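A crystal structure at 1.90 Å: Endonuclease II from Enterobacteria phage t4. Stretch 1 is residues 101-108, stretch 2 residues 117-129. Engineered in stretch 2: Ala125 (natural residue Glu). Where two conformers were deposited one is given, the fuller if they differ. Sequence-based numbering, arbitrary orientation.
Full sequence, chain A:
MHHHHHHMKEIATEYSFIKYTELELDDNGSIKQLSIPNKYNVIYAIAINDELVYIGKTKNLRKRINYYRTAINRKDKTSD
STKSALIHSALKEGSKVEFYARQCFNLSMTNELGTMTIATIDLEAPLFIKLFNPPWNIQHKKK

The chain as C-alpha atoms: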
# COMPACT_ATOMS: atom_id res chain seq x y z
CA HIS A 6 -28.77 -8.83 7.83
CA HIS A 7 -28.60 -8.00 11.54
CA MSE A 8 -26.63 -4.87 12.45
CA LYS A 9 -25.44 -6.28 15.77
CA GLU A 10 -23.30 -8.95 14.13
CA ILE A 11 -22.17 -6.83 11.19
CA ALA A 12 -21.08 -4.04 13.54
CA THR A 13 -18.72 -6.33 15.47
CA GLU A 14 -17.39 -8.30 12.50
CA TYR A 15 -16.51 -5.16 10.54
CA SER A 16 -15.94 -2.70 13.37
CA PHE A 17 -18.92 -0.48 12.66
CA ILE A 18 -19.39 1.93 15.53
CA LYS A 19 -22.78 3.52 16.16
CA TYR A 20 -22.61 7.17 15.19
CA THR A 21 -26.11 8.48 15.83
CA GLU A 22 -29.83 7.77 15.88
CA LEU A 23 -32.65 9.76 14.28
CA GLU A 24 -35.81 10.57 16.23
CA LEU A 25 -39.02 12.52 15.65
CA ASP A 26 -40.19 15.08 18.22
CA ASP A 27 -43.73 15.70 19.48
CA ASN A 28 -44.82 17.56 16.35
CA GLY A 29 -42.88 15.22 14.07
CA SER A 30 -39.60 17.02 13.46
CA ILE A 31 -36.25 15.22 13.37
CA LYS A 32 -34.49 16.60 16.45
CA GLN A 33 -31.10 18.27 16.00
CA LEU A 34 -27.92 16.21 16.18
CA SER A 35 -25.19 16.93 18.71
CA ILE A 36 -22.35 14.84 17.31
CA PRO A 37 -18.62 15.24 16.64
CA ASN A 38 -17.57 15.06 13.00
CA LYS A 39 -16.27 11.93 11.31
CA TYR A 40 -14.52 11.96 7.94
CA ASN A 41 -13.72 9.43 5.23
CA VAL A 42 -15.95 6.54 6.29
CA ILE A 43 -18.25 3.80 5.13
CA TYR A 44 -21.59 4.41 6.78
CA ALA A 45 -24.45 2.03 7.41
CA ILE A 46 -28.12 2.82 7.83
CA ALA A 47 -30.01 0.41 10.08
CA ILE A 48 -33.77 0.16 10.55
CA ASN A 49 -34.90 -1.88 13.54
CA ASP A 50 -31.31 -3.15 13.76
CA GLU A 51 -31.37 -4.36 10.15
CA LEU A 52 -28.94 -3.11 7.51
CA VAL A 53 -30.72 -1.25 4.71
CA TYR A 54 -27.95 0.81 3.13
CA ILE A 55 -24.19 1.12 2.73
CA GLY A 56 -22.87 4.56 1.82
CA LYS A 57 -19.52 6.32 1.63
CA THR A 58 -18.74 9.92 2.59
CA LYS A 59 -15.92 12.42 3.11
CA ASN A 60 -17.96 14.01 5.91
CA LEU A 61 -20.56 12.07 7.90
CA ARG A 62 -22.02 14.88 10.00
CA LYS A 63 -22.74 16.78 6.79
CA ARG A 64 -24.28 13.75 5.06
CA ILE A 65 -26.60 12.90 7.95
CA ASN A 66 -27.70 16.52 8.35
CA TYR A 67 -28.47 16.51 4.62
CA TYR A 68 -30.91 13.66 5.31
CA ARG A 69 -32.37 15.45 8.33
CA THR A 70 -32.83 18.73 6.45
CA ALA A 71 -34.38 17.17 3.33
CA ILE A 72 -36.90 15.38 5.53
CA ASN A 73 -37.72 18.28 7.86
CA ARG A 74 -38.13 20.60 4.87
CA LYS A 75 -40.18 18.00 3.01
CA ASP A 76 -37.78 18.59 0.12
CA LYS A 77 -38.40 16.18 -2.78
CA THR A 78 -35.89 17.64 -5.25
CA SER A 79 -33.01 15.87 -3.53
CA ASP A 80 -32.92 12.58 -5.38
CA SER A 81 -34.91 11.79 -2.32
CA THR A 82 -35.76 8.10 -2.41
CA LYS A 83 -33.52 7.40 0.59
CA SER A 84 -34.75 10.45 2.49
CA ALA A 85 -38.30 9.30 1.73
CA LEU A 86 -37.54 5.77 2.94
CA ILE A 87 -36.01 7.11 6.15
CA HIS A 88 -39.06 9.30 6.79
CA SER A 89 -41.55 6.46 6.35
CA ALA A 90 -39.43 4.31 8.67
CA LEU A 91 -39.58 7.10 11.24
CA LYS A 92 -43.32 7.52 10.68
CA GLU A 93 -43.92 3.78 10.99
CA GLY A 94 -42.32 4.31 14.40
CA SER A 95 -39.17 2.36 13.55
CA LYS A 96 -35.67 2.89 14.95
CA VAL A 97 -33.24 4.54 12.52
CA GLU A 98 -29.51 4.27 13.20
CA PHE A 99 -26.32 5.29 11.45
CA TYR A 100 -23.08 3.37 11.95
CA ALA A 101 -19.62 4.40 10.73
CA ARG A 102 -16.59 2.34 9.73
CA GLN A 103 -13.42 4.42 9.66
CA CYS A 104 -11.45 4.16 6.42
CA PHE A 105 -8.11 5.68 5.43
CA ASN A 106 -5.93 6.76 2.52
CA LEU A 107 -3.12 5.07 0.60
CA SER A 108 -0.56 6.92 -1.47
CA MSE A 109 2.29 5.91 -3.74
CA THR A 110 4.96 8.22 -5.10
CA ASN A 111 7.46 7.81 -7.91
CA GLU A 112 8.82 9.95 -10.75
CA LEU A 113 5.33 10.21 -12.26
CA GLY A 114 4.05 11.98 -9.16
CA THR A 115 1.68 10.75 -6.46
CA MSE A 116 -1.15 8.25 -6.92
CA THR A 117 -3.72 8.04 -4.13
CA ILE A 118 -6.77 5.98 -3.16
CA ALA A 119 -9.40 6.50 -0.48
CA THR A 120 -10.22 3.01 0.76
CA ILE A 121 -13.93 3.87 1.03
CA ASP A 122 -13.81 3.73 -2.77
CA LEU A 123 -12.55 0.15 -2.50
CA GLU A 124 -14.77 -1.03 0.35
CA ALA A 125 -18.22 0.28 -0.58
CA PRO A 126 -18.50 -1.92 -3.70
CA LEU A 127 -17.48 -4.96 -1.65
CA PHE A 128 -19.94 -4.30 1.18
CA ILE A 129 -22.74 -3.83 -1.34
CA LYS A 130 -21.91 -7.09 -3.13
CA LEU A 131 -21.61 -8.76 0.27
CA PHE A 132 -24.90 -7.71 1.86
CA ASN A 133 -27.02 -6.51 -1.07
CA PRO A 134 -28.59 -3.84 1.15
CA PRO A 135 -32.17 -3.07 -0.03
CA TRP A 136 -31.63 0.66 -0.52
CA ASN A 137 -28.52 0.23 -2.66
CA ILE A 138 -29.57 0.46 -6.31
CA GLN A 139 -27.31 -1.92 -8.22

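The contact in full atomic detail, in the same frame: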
# COMPACT_ATOMS: atom_id res chain seq x y z
N ALA A 101 -20.76 3.97 11.54
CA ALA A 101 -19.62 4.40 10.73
C ALA A 101 -18.45 3.44 10.87
O ALA A 101 -18.12 3.00 11.97
CB ALA A 101 -19.20 5.80 11.12
N ARG A 102 -17.82 3.13 9.74
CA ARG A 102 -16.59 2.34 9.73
C ARG A 102 -15.46 3.19 9.19
O ARG A 102 -15.46 3.56 8.02
CB ARG A 102 -16.77 1.07 8.89
CG ARG A 102 -15.46 0.38 8.53
CD ARG A 102 -15.71 -0.90 7.73
NE ARG A 102 -14.50 -1.38 7.07
CZ ARG A 102 -13.67 -2.29 7.57
NH1 ARG A 102 -13.93 -2.85 8.74
NH2 ARG A 102 -12.60 -2.65 6.88
N GLN A 103 -14.49 3.50 10.04
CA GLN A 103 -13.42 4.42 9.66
C GLN A 103 -12.52 3.83 8.58
O GLN A 103 -11.98 2.74 8.74
CB GLN A 103 -12.58 4.82 10.87
CG GLN A 103 -11.54 5.90 10.57
CD GLN A 103 -12.15 7.22 10.15
OE1 GLN A 103 -12.87 7.86 10.92
NE2 GLN A 103 -11.86 7.64 8.92
N CYS A 104 -12.37 4.56 7.48
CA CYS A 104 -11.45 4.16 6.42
C CYS A 104 -10.28 5.14 6.37
O CYS A 104 -10.24 6.11 7.12
CB CYS A 104 -12.17 4.09 5.07
SG CYS A 104 -13.32 2.69 4.90
N PHE A 105 -9.33 4.88 5.48
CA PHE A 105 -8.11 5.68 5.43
C PHE A 105 -7.67 5.93 4.00
O PHE A 105 -8.39 5.63 3.05
CB PHE A 105 -6.99 4.98 6.20
CG PHE A 105 -6.70 3.60 5.68
CD1 PHE A 105 -5.62 3.38 4.84
CD2 PHE A 105 -7.51 2.53 6.02
CE1 PHE A 105 -5.35 2.12 4.36
CE2 PHE A 105 -7.25 1.27 5.54
CZ PHE A 105 -6.17 1.06 4.71
N ASN A 106 -6.47 6.48 3.84
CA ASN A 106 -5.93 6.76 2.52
C ASN A 106 -4.59 6.08 2.26
O ASN A 106 -3.78 5.91 3.17
CB ASN A 106 -5.81 8.27 2.31
CG ASN A 106 -7.16 8.94 2.18
OD1 ASN A 106 -7.77 8.93 1.11
ND2 ASN A 106 -7.64 9.53 3.27
N LEU A 107 -4.38 5.67 1.01
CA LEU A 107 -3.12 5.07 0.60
C LEU A 107 -2.53 5.88 -0.54
O LEU A 107 -3.23 6.26 -1.48
CB LEU A 107 -3.34 3.62 0.18
CG LEU A 107 -3.74 2.66 1.30
CD1 LEU A 107 -4.29 1.36 0.74
CD2 LEU A 107 -2.54 2.39 2.19
N SER A 108 -1.23 6.14 -0.45
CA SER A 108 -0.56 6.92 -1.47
C SER A 108 0.72 6.24 -1.91
O SER A 108 1.38 5.56 -1.13
CB SER A 108 -0.24 8.33 -0.96
OG SER A 108 -1.40 9.14 -1.00
N THR A 117 -3.07 8.20 -5.42
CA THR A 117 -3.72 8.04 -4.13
C THR A 117 -5.10 7.40 -4.23
O THR A 117 -5.83 7.61 -5.21
CB THR A 117 -3.84 9.38 -3.39
OG1 THR A 117 -4.54 9.19 -2.15
CG2 THR A 117 -4.59 10.39 -4.24
N ILE A 118 -5.46 6.61 -3.22
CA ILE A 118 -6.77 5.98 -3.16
C ILE A 118 -7.39 6.09 -1.77
O ILE A 118 -6.74 5.80 -0.76
CB ILE A 118 -6.70 4.49 -3.54
CG1 ILE A 118 -8.09 3.86 -3.50
CG2 ILE A 118 -5.77 3.73 -2.61
CD1 ILE A 118 -9.07 4.47 -4.48
N ALA A 119 -8.63 6.55 -1.71
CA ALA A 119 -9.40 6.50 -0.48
C ALA A 119 -10.03 5.12 -0.41
O ALA A 119 -10.72 4.70 -1.34
CB ALA A 119 -10.48 7.58 -0.48
N THR A 120 -9.78 4.40 0.68
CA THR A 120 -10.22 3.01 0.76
C THR A 120 -11.75 2.86 0.79
O THR A 120 -12.26 1.79 0.48
CB THR A 120 -9.61 2.27 1.97
OG1 THR A 120 -10.05 2.88 3.19
CG2 THR A 120 -8.09 2.30 1.90
N ILE A 121 -12.47 3.92 1.14
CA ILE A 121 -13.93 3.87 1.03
C ILE A 121 -14.32 3.52 -0.40
O ILE A 121 -15.30 2.81 -0.62
CB ILE A 121 -14.62 5.19 1.43
CG1 ILE A 121 -14.06 6.36 0.62
CG2 ILE A 121 -14.47 5.45 2.92
CD1 ILE A 121 -14.87 7.63 0.74
N ASP A 122 -13.54 4.00 -1.36
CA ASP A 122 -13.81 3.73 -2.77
C ASP A 122 -13.63 2.26 -3.10
O ASP A 122 -14.25 1.74 -4.03
CB ASP A 122 -12.90 4.58 -3.66
CG ASP A 122 -13.35 6.02 -3.75
OD1 ASP A 122 -14.50 6.30 -3.36
OD2 ASP A 122 -12.55 6.86 -4.20
N LEU A 123 -12.80 1.58 -2.32
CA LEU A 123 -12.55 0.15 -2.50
C LEU A 123 -13.54 -0.71 -1.73
O LEU A 123 -13.89 -1.80 -2.16
CB LEU A 123 -11.14 -0.20 -2.02
CG LEU A 123 -9.94 0.34 -2.79
CD1 LEU A 123 -8.65 -0.11 -2.11
CD2 LEU A 123 -9.98 -0.13 -4.24
N GLU A 124 -13.97 -0.22 -0.57
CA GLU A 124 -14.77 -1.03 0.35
C GLU A 124 -16.26 -1.01 0.04
O GLU A 124 -16.93 -2.04 0.15
CB GLU A 124 -14.52 -0.60 1.79
CG GLU A 124 -13.14 -0.98 2.32
CD GLU A 124 -13.09 -1.01 3.83
OE1 GLU A 124 -14.09 -0.63 4.48
OE2 GLU A 124 -12.04 -1.41 4.38
N ALA A 125 -16.79 0.15 -0.33
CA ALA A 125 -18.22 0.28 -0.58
C ALA A 125 -18.74 -0.76 -1.56
O ALA A 125 -19.73 -1.43 -1.28
CB ALA A 125 -18.56 1.70 -1.05
N PRO A 126 -18.08 -0.91 -2.73
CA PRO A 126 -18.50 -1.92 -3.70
C PRO A 126 -18.54 -3.32 -3.11
O PRO A 126 -19.42 -4.11 -3.46
CB PRO A 126 -17.42 -1.84 -4.78
CG PRO A 126 -16.88 -0.47 -4.68
CD PRO A 126 -16.96 -0.09 -3.24
N LEU A 127 -17.58 -3.62 -2.23
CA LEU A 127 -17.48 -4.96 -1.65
C LEU A 127 -18.53 -5.21 -0.57
O LEU A 127 -19.02 -6.34 -0.42
CB LEU A 127 -16.07 -5.19 -1.08
CG LEU A 127 -14.94 -5.28 -2.11
CD1 LEU A 127 -13.61 -5.38 -1.41
CD2 LEU A 127 -15.15 -6.46 -3.06
N PHE A 128 -18.88 -4.18 0.19
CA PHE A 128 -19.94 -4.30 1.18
C PHE A 128 -21.29 -4.48 0.49
O PHE A 128 -22.13 -5.27 0.93
CB PHE A 128 -19.99 -3.07 2.09
CG PHE A 128 -19.04 -3.14 3.25
CD1 PHE A 128 -19.18 -4.13 4.21
CD2 PHE A 128 -18.02 -2.22 3.39
CE1 PHE A 128 -18.31 -4.20 5.29
CE2 PHE A 128 -17.14 -2.28 4.46
CZ PHE A 128 -17.29 -3.28 5.41
N ILE A 129 -21.50 -3.74 -0.60
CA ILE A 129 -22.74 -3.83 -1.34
C ILE A 129 -22.92 -5.22 -1.96
O ILE A 129 -23.99 -5.82 -1.86
CB ILE A 129 -22.82 -2.74 -2.42
CG1 ILE A 129 -22.88 -1.36 -1.77
CG2 ILE A 129 -24.02 -2.97 -3.32
CD1 ILE A 129 -22.81 -0.21 -2.76

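A threonine just past the end of a β-strand can use both its backbone and its side chain to bond a neighbour, and Thr120 of phage T4 endonuclease II does so with Phe105. Its amide N donates to Phe105 O at 3.0 Å, almost linearly, while its side-chain OG1 accepts from Phe105 N at 3.1 Å. In a regular antiparallel ladder a backbone carbonyl would take that second bond; here the hydroxyl oxygen, held by a chi1 of 63° (p), stands in for it. The same residue then meets the Phe105 side chain. Although the CA-to-CB bond of Phe105 points away from the second stretch, its p rotamer brings the ring back, so that Thr120 CG2 sits over one face, 3.7 Å from the ring centroid and only 14° off the normal, a CH-π contact.

Beyond this junction the pairing becomes conventional. Strands 106-108 and 117-119 run antiparallel, at 168°, with Leu107 and Ile118 forming the hydrogen-bonded pair: Leu107 N donates to Ile118 O at 3.0 Å, and Ile118 N to Leu107 O at 2.9 Å. Their side chains share one face of the sheet, where Leu107 CB lies 3.7 Å from Ile118 CG2. The flanking pairs, Asn106 with Ala119 and Ser108 with Thr117, are non-hydrogen-bonded and place their side chains on the other face. At these pairs the backbones come closer, the CA atoms of Ser108 and Thr117 being 4.3 Å apart against 5.3 Å for Leu107 CA and Ile118 CA, and CA-H···O contacts supplement the ladder: Thr117 CA approaches Leu107 O at 3.2 Å, and Asn106 CA approaches Ile118 O at 3.5 Å.

In the other direction the second stretch turns into a helix, and side chains take over from backbone. Cys104 marks the change. Its CB packs 3.4 Å from Ile121 CG2 and 3.1 Å from Thr120 OG1, while its SG lies 3.4 Å from Glu124 OE1.

One turn along the helix, Glu124 receives Arg102 in a bidentate salt bridge. Arg102 NE donates to Glu124 OE1 at 2.7 Å and Arg102 NH2 to Glu124 OE2 at 2.8 Å, the latter nearly straight at 178°. The carboxylate thus meets the edge of the guanidinium, with two donors matched to two acceptors. An extended arginine, t through chi3, makes the reach possible, and its CD also touches Phe128 CZ at 3.7 Å. Both charged residues are buried, where such mutual pairing helps offset the loss of solvent.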